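Local coordinates for 2,3-dehydroadipyl-CoA hydratase (Escherichia coli, PDB 4FZW), which catalyses the reversible hydration of 2,3-dehydroadipyl-CoA to 3-hydroxyadipyl-CoA in the bacterial breakdown of phenylacetate, at residues 16-21 / 35-40; 205-210 / 232-237; 166-171 / 178-183. One frame throughout, in Å; residues are numbered along the deposited sequence.

In the fold
The three contacts illustrate how one crotonase-family chain varies its apolar joints with their place in the fold. Contact 1 is the most central, about 12 Å from the chain centre to its own, and seats a helix on the mixed sheet. Contact 3 reaches the same sheet through strand 180-181, an edge strand within this chain; it is only partly buried and mixes a valine with an amide and a backbone carbonyl. Contact 2, about 20 Å from the chain centre, is peripheral in the chain yet buried, with neighbouring subunits packed against its aliphatic helix pair. No hydrogen bond crosses any of them, and no two touch one another.

Contact 1 of 3, residues 16-21 / 35-40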
loop_
_atom_site.group_PDB
_atom_site.type_symbol
_atom_site.label_atom_id
_atom_site.label_comp_id
_atom_site.label_asym_id
_atom_site.label_seq_id
_atom_site.Cartn_x
_atom_site.Cartn_y
_atom_site.Cartn_z
ATOM N N LEU B 16 24.708 -17.348 17.591
ATOM C CA LEU B 16 25.919 -16.997 16.869
ATOM C C LEU B 16 26.298 -15.543 17.176
ATOM O O LEU B 16 25.438 -14.666 17.265
ATOM C CB LEU B 16 25.712 -17.212 15.365
ATOM C CG LEU B 16 26.876 -16.875 14.430
ATOM C CD1 LEU B 16 28.021 -17.871 14.594
ATOM C CD2 LEU B 16 26.375 -16.836 12.971
ATOM N N LEU B 17 27.591 -15.301 17.367
ATOM C CA LEU B 17 28.083 -13.959 17.661
ATOM C C LEU B 17 29.065 -13.448 16.610
ATOM O O LEU B 17 30.080 -14.086 16.304
ATOM C CB LEU B 17 28.732 -13.901 19.040
ATOM C CG LEU B 17 29.205 -12.519 19.532
ATOM C CD1 LEU B 17 28.055 -11.493 19.569
ATOM C CD2 LEU B 17 29.871 -12.614 20.910
ATOM N N LEU B 18 28.747 -12.280 16.069
ATOM C CA LEU B 18 29.575 -11.640 15.071
ATOM C C LEU B 18 30.066 -10.315 15.629
ATOM O O LEU B 18 29.267 -9.400 15.885
ATOM C CB LEU B 18 28.795 -11.439 13.768
ATOM C CG LEU B 18 28.201 -12.731 13.186
ATOM C CD1 LEU B 18 27.335 -12.453 11.969
ATOM C CD2 LEU B 18 29.304 -13.753 12.853
ATOM N N THR B 19 31.380 -10.236 15.842
ATOM C CA THR B 19 32.005 -9.047 16.385
ATOM C C THR B 19 32.744 -8.252 15.319
ATOM O O THR B 19 33.729 -8.725 14.767
ATOM C CB THR B 19 33.028 -9.404 17.484
ATOM O OG1 THR B 19 32.414 -10.255 18.453
ATOM C CG2 THR B 19 33.554 -8.129 18.161
ATOM N N LEU B 20 32.276 -7.040 15.035
ATOM C CA LEU B 20 33.019 -6.145 14.165
ATOM C C LEU B 20 34.343 -5.832 14.827
ATOM O O LEU B 20 34.392 -5.503 16.001
ATOM C CB LEU B 20 32.222 -4.882 13.850
ATOM C CG LEU B 20 31.015 -5.174 12.946
ATOM C CD1 LEU B 20 29.736 -5.180 13.749
ATOM C CD2 LEU B 20 30.914 -4.150 11.856
ATOM N N ASN B 21 35.417 -5.927 14.060
ATOM C CA ASN B 21 36.759 -5.835 14.600
ATOM C C ASN B 21 37.740 -5.119 13.667
ATOM O O ASN B 21 38.671 -5.730 13.138
ATOM C CB ASN B 21 37.263 -7.238 14.926
ATOM C CG ASN B 21 38.598 -7.223 15.625
ATOM O OD1 ASN B 21 38.716 -6.754 16.756
ATOM N ND2 ASN B 21 39.611 -7.757 14.963
ATOM N N MET B 35 30.498 -7.690 3.020
ATOM C CA MET B 35 30.316 -8.953 2.284
ATOM C C MET B 35 30.553 -10.174 3.179
ATOM O O MET B 35 29.836 -11.163 3.085
ATOM C CB MET B 35 31.200 -9.019 1.028
ATOM C CG MET B 35 31.227 -10.391 0.341
ATOM S SD MET B 35 29.787 -10.824 -0.703
ATOM C CE MET B 35 30.068 -9.751 -2.116
ATOM N N GLN B 36 31.548 -10.086 4.056
ATOM C CA GLN B 36 31.796 -11.120 5.055
ATOM C C GLN B 36 30.557 -11.364 5.915
ATOM O O GLN B 36 30.096 -12.503 6.033
ATOM C CB GLN B 36 32.991 -10.733 5.945
ATOM C CG GLN B 36 33.495 -11.849 6.841
ATOM C CD GLN B 36 33.884 -13.088 6.048
ATOM O OE1 GLN B 36 34.716 -13.026 5.148
ATOM N NE2 GLN B 36 33.285 -14.217 6.385
ATOM N N LEU B 37 30.043 -10.284 6.515
ATOM C CA LEU B 37 28.814 -10.300 7.303
ATOM C C LEU B 37 27.665 -10.995 6.569
ATOM O O LEU B 37 26.965 -11.840 7.143
ATOM C CB LEU B 37 28.416 -8.865 7.669
ATOM C CG LEU B 37 27.273 -8.640 8.656
ATOM C CD1 LEU B 37 27.688 -9.111 10.026
ATOM C CD2 LEU B 37 26.872 -7.175 8.690
ATOM N N VAL B 38 27.467 -10.643 5.302
ATOM C CA VAL B 38 26.451 -11.309 4.502
ATOM C C VAL B 38 26.689 -12.818 4.414
ATOM O O VAL B 38 25.745 -13.608 4.473
ATOM C CB VAL B 38 26.363 -10.729 3.056
ATOM C CG1 VAL B 38 25.611 -11.676 2.125
ATOM C CG2 VAL B 38 25.731 -9.347 3.066
ATOM N N ASN B 39 27.939 -13.231 4.255
ATOM C CA ASN B 39 28.193 -14.658 4.065
ATOM C C ASN B 39 27.959 -15.422 5.348
ATOM O O ASN B 39 27.428 -16.531 5.321
ATOM C CB ASN B 39 29.589 -14.945 3.479
ATOM C CG ASN B 39 29.742 -14.424 2.060
ATOM O OD1 ASN B 39 28.772 -14.347 1.313
ATOM N ND2 ASN B 39 30.958 -14.048 1.691
ATOM N N GLU B 40 28.348 -14.808 6.465
ATOM C CA GLU B 40 28.151 -15.384 7.791
ATOM C C GLU B 40 26.660 -15.633 8.077
ATOM O O GLU B 40 26.258 -16.749 8.432
ATOM C CB GLU B 40 28.748 -14.466 8.870
ATOM C CG GLU B 40 30.275 -14.323 8.876
ATOM C CD GLU B 40 30.994 -15.634 9.109
ATOM O OE1 GLU B 40 30.358 -16.629 9.536
ATOM O OE2 GLU B 40 32.213 -15.662 8.853
#
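L18 projects from strand 15-20 onto helix 31-46 and meets it with both methyls of its fork. CD1 does double duty: it lies 3.9 Å from CD1 of L37 and 4.0 Å from CB of E40. Within the facing helix segment the other branch meets E40, L18 CD2 standing 4.1 Å from E40 CG. L18 thus bridges two residues three apart on the helix, on neighbouring turns, and its side chain crosses each of theirs at a slant. The L37 methyl gets there by rotation, because its CB is not aimed at the strand; with CG opposite the backbone N (chi1 -171°), the branch swings across to L18.

E40 shows how a charged residue can serve an apolar joint. Its CB and CG lie against the leucine, and a bend at chi2 (-61°) brings the carboxylate beside Q36, one turn earlier, where Q36 NE2 gives OE2 a weak hydrogen bond of 3.1 Å with an N-H...O angle of 133°. The two segments belong to a beta-alpha-beta unit, strand 15-20, helix 31-46 and parallel strand 52-56, so that L18 helps seat the connecting helix on the sheet. With an alanine in place of L18, the L37 methyl and the aliphatic part of E40 would probably lose their strand-side partner, and a gap would open beneath the helix.

Further out, the backbone of L18 is hydrogen-bonded to V54 and T56 of strand 52-56, which fixes the strand from which the leucine springs, while its side chain also touches C53. L37 packs in addition on L91 of helix 84-92. On the strand 7-12 side, V9 meets E40 and L16.

Contact 2 of 3, residues 205-210 / 232-237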
loop_
_atom_site.group_PDB
_atom_site.type_symbol
_atom_site.label_atom_id
_atom_site.label_comp_id
_atom_site.label_asym_id
_atom_site.label_seq_id
_atom_site.Cartn_x
_atom_site.Cartn_y
_atom_site.Cartn_z
ATOM N N LEU B 205 10.216 -19.110 15.817
ATOM C CA LEU B 205 11.008 -17.889 15.726
ATOM C C LEU B 205 10.971 -17.368 14.285
ATOM O O LEU B 205 10.760 -16.177 14.050
ATOM C CB LEU B 205 12.444 -18.104 16.218
ATOM C CG LEU B 205 12.654 -18.270 17.748
ATOM C CD1 LEU B 205 14.087 -18.622 18.109
ATOM C CD2 LEU B 205 12.229 -17.040 18.502
ATOM N N GLN B 206 11.162 -18.267 13.323
ATOM C CA GLN B 206 11.160 -17.881 11.923
ATOM C C GLN B 206 9.798 -17.376 11.470
ATOM O O GLN B 206 9.711 -16.335 10.810
ATOM C CB GLN B 206 11.666 -19.028 11.064
ATOM C CG GLN B 206 13.143 -19.285 11.323
ATOM C CD GLN B 206 13.659 -20.613 10.795
ATOM O OE1 GLN B 206 12.951 -21.616 10.766
ATOM N NE2 GLN B 206 14.920 -20.623 10.399
ATOM N N ALA B 207 8.743 -18.102 11.845
ATOM C CA ALA B 207 7.365 -17.682 11.570
ATOM C C ALA B 207 7.054 -16.291 12.139
ATOM O O ALA B 207 6.561 -15.417 11.424
ATOM C CB ALA B 207 6.368 -18.699 12.120
ATOM N N ALA B 208 7.314 -16.102 13.427
ATOM C CA ALA B 208 6.950 -14.870 14.109
ATOM C C ALA B 208 7.723 -13.698 13.531
ATOM O O ALA B 208 7.171 -12.604 13.361
ATOM C CB ALA B 208 7.225 -14.992 15.593
ATOM N N LYS B 209 9.004 -13.925 13.237
ATOM C CA LYS B 209 9.830 -12.875 12.658
ATOM C C LYS B 209 9.264 -12.420 11.318
ATOM O O LYS B 209 9.149 -11.221 11.044
ATOM C CB LYS B 209 11.283 -13.321 12.484
ATOM C CG LYS B 209 12.218 -12.147 12.214
ATOM C CD LYS B 209 13.604 -12.579 11.736
ATOM C CE LYS B 209 14.292 -11.390 11.088
ATOM N NZ LYS B 209 15.771 -11.501 11.019
ATOM N N GLN B 210 8.902 -13.393 10.488
ATOM C CA GLN B 210 8.388 -13.125 9.146
ATOM C C GLN B 210 7.138 -12.252 9.216
ATOM O O GLN B 210 7.027 -11.268 8.491
ATOM C CB GLN B 210 8.119 -14.436 8.416
ATOM C CG GLN B 210 7.640 -14.233 6.968
ATOM C CD GLN B 210 8.640 -13.468 6.102
ATOM O OE1 GLN B 210 9.737 -13.112 6.552
ATOM N NE2 GLN B 210 8.260 -13.213 4.852
ATOM N N THR B 232 -1.176 -20.590 11.311
ATOM C CA THR B 232 -1.669 -21.901 10.910
ATOM C C THR B 232 -0.510 -22.828 10.539
ATOM O O THR B 232 -0.507 -24.012 10.863
ATOM C CB THR B 232 -2.663 -21.779 9.733
ATOM O OG1 THR B 232 -3.731 -20.894 10.109
ATOM C CG2 THR B 232 -3.240 -23.149 9.377
ATOM N N LEU B 233 0.477 -22.271 9.854
ATOM C CA LEU B 233 1.676 -23.008 9.498
ATOM C C LEU B 233 2.244 -23.748 10.700
ATOM O O LEU B 233 2.560 -24.929 10.623
ATOM C CB LEU B 233 2.710 -22.040 8.933
ATOM C CG LEU B 233 4.091 -22.540 8.510
ATOM C CD1 LEU B 233 4.298 -22.260 7.038
ATOM C CD2 LEU B 233 5.173 -21.857 9.345
ATOM N N LEU B 234 2.375 -23.038 11.816
ATOM C CA LEU B 234 2.960 -23.617 13.020
ATOM C C LEU B 234 2.036 -24.706 13.558
ATOM O O LEU B 234 2.504 -25.686 14.127
ATOM C CB LEU B 234 3.239 -22.541 14.084
ATOM C CG LEU B 234 4.180 -21.353 13.826
ATOM C CD1 LEU B 234 3.987 -20.268 14.892
ATOM C CD2 LEU B 234 5.634 -21.785 13.753
ATOM N N ALA B 235 0.730 -24.542 13.365
ATOM C CA ALA B 235 -0.226 -25.544 13.816
ATOM C C ALA B 235 0.053 -26.914 13.178
ATOM O O ALA B 235 -0.356 -27.956 13.700
ATOM C CB ALA B 235 -1.653 -25.092 13.530
ATOM N N ALA B 236 0.772 -26.905 12.057
ATOM C CA ALA B 236 1.091 -28.126 11.322
ATOM C C ALA B 236 2.435 -28.723 11.717
ATOM O O ALA B 236 2.836 -29.749 11.167
ATOM C CB ALA B 236 1.065 -27.859 9.820
ATOM N N THR B 237 3.123 -28.086 12.663
ATOM C CA THR B 237 4.464 -28.514 13.051
ATOM C C THR B 237 4.473 -29.370 14.303
ATOM O O THR B 237 3.605 -29.252 15.164
ATOM C CB THR B 237 5.399 -27.324 13.295
ATOM O OG1 THR B 237 4.802 -26.460 14.260
ATOM C CG2 THR B 237 5.642 -26.550 12.005
#
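A207 of helix 202-214 points its single methyl into the fork of L234, near the end of helix 220-235. CB of A207 is 3.6 Å from CD2 of L234, with CG and CD1 of the same leucine only slightly farther off, so the alanine meets the branch point and both arms together. L234 presents the fork this way because its CG lies opposite its own carbonyl carbon (chi1 -60°), which extends the branches toward the facing helix. A small residue on one side and a branched one on the other let the helices approach to 7.5 Å between the CA atoms of A207 and L234. M138 of the second subunit covers this pair, touching both residues.

The residue before it, L233, is held more loosely. It also directs its CB toward helix 202-214, but its CD2 stops 4.4 Å from A207 CB. This flank faces protein and not water: L233 packs on T232 of a third subunit and L80 of a fourth. With no polar bond between the segments, the joint depends on shape and the burial of methyl groups, consistent with a helix pair that is completed by oligomer assembly.

Contact 3 of 3, residues 166-171 / 178-183; sequences ITAQQA and SDVFPS
Helix 168-173, opened by a capping box, rests the residues of its first turn, A168 and Q169, on V180 of strand 180-181, an edge strand of the mixed sheet within this chain. V180 divides its two methyls between them. CG2 approaches the backbone of A168, 3.5 Å from its O, and lies 4.2 Å from its CB. CG1, set opposite the backbone N (chi1 172°), meets the amide of Q169, with NE2 at 3.9 Å; the two side chains cross nearly at right angles.

The box holds the helix start in place behind this contact. Q170 N donates to T167 OG1 over 3.2 Å along an almost straight line (174°), and T167 N returns a bond to Q170 OE1, arriving in the carbonyl plane. On the other flank, D179 forms a salt bridge with K158 of a second subunit.

The Q169 amide does not rely on V180: its NE2 donates to the backbone O of E124, which probably keeps the group from turning. The valine makes no hydrogen bond to the amide; CG1 stands off the amide plane, out past NE2, and this is apolar contact with a group whose hydrogen bond is made elsewhere.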
loop_
_atom_site.group_PDB
_atom_site.type_symbol
_atom_site.label_atom_id
_atom_site.label_comp_id
_atom_site.label_asym_id
_atom_site.label_seq_id
_atom_site.Cartn_x
_atom_site.Cartn_y
_atom_site.Cartn_z
ATOM N N ILE B 166 22.040 11.069 19.168
ATOM C CA ILE B 166 21.200 10.947 20.351
ATOM C C ILE B 166 21.797 9.885 21.288
ATOM O O ILE B 166 22.400 8.909 20.825
ATOM C CB ILE B 166 19.702 10.617 20.002
ATOM C CG1 ILE B 166 19.539 9.193 19.427
ATOM C CG2 ILE B 166 19.118 11.642 19.033
ATOM C CD1 ILE B 166 18.073 8.777 19.271
ATOM N N THR B 167 21.653 10.083 22.598
ATOM C CA THR B 167 22.221 9.133 23.536
ATOM C C THR B 167 21.412 7.843 23.517
ATOM O O THR B 167 20.298 7.803 23.003
ATOM C CB THR B 167 22.244 9.665 24.986
ATOM O OG1 THR B 167 20.901 9.930 25.418
ATOM C CG2 THR B 167 23.098 10.930 25.104
ATOM N N ALA B 168 21.984 6.800 24.102
ATOM C CA ALA B 168 21.300 5.538 24.344
ATOM C C ALA B 168 19.966 5.718 25.069
ATOM O O ALA B 168 18.994 5.023 24.769
ATOM C CB ALA B 168 22.215 4.625 25.162
ATOM N N GLN B 169 19.939 6.637 26.033
ATOM C CA GLN B 169 18.746 6.885 26.839
ATOM C C GLN B 169 17.642 7.601 26.058
ATOM O O GLN B 169 16.462 7.250 26.160
ATOM C CB GLN B 169 19.079 7.682 28.114
ATOM C CG GLN B 169 20.093 7.021 29.078
ATOM C CD GLN B 169 21.521 7.010 28.538
ATOM O OE1 GLN B 169 21.889 7.794 27.642
ATOM N NE2 GLN B 169 22.331 6.104 29.082
ATOM N N GLN B 170 18.023 8.622 25.301
ATOM C CA GLN B 170 17.095 9.223 24.358
ATOM C C GLN B 170 16.556 8.176 23.376
ATOM O O GLN B 170 15.368 8.203 23.015
ATOM C CB GLN B 170 17.756 10.366 23.577
ATOM C CG GLN B 170 18.066 11.632 24.385
ATOM C CD GLN B 170 18.993 12.549 23.628
ATOM O OE1 GLN B 170 20.058 12.121 23.167
ATOM N NE2 GLN B 170 18.584 13.813 23.460
ATOM N N ALA B 171 17.411 7.239 22.971
ATOM C CA ALA B 171 17.019 6.277 21.940
ATOM C C ALA B 171 16.081 5.225 22.495
ATOM O O ALA B 171 15.280 4.676 21.757
ATOM C CB ALA B 171 18.231 5.631 21.260
ATOM N N SER B 178 15.593 -0.917 22.901
ATOM C CA SER B 178 14.631 -1.438 23.862
ATOM C C SER B 178 15.293 -1.933 25.154
ATOM O O SER B 178 14.668 -2.625 25.957
ATOM C CB SER B 178 13.722 -2.513 23.225
ATOM O OG SER B 178 14.456 -3.598 22.679
ATOM N N ASP B 179 16.551 -1.553 25.351
ATOM C CA ASP B 179 17.321 -1.917 26.541
ATOM C C ASP B 179 18.558 -1.056 26.589
ATOM O O ASP B 179 19.239 -0.895 25.565
ATOM C CB ASP B 179 17.761 -3.390 26.519
ATOM C CG ASP B 179 16.861 -4.286 27.340
ATOM O OD1 ASP B 179 16.446 -3.883 28.454
ATOM O OD2 ASP B 179 16.578 -5.403 26.867
ATOM N N VAL B 180 18.830 -0.510 27.778
ATOM C CA VAL B 180 20.054 0.234 28.048
ATOM C C VAL B 180 20.760 -0.363 29.281
ATOM O O VAL B 180 20.191 -0.406 30.376
ATOM C CB VAL B 180 19.769 1.721 28.324
ATOM C CG1 VAL B 180 21.056 2.447 28.813
ATOM C CG2 VAL B 180 19.201 2.391 27.114
ATOM N N PHE B 181 22.001 -0.816 29.109
ATOM C CA PHE B 181 22.735 -1.435 30.206
ATOM C C PHE B 181 24.065 -0.738 30.392
ATOM O O PHE B 181 24.507 0.004 29.502
ATOM C CB PHE B 181 22.997 -2.929 29.958
ATOM C CG PHE B 181 21.757 -3.762 29.815
ATOM C CD1 PHE B 181 20.865 -3.892 30.869
ATOM C CD2 PHE B 181 21.495 -4.440 28.626
ATOM C CE1 PHE B 181 19.717 -4.675 30.728
ATOM C CE2 PHE B 181 20.370 -5.216 28.486
ATOM C CZ PHE B 181 19.477 -5.338 29.529
ATOM N N PRO B 182 24.697 -0.961 31.564
ATOM C CA PRO B 182 26.111 -0.609 31.753
ATOM C C PRO B 182 26.962 -1.220 30.648
ATOM O O PRO B 182 26.909 -2.413 30.378
ATOM C CB PRO B 182 26.454 -1.216 33.130
ATOM C CG PRO B 182 25.187 -1.166 33.872
ATOM C CD PRO B 182 24.057 -1.346 32.837
ATOM N N SER B 183 27.754 -0.361 30.029
ATOM C CA SER B 183 28.688 -0.722 28.976
ATOM C C SER B 183 29.398 -2.072 29.123
ATOM O O SER B 183 29.596 -2.788 28.142
ATOM C CB SER B 183 29.718 0.391 28.821
ATOM O OG SER B 183 29.044 1.626 28.635
#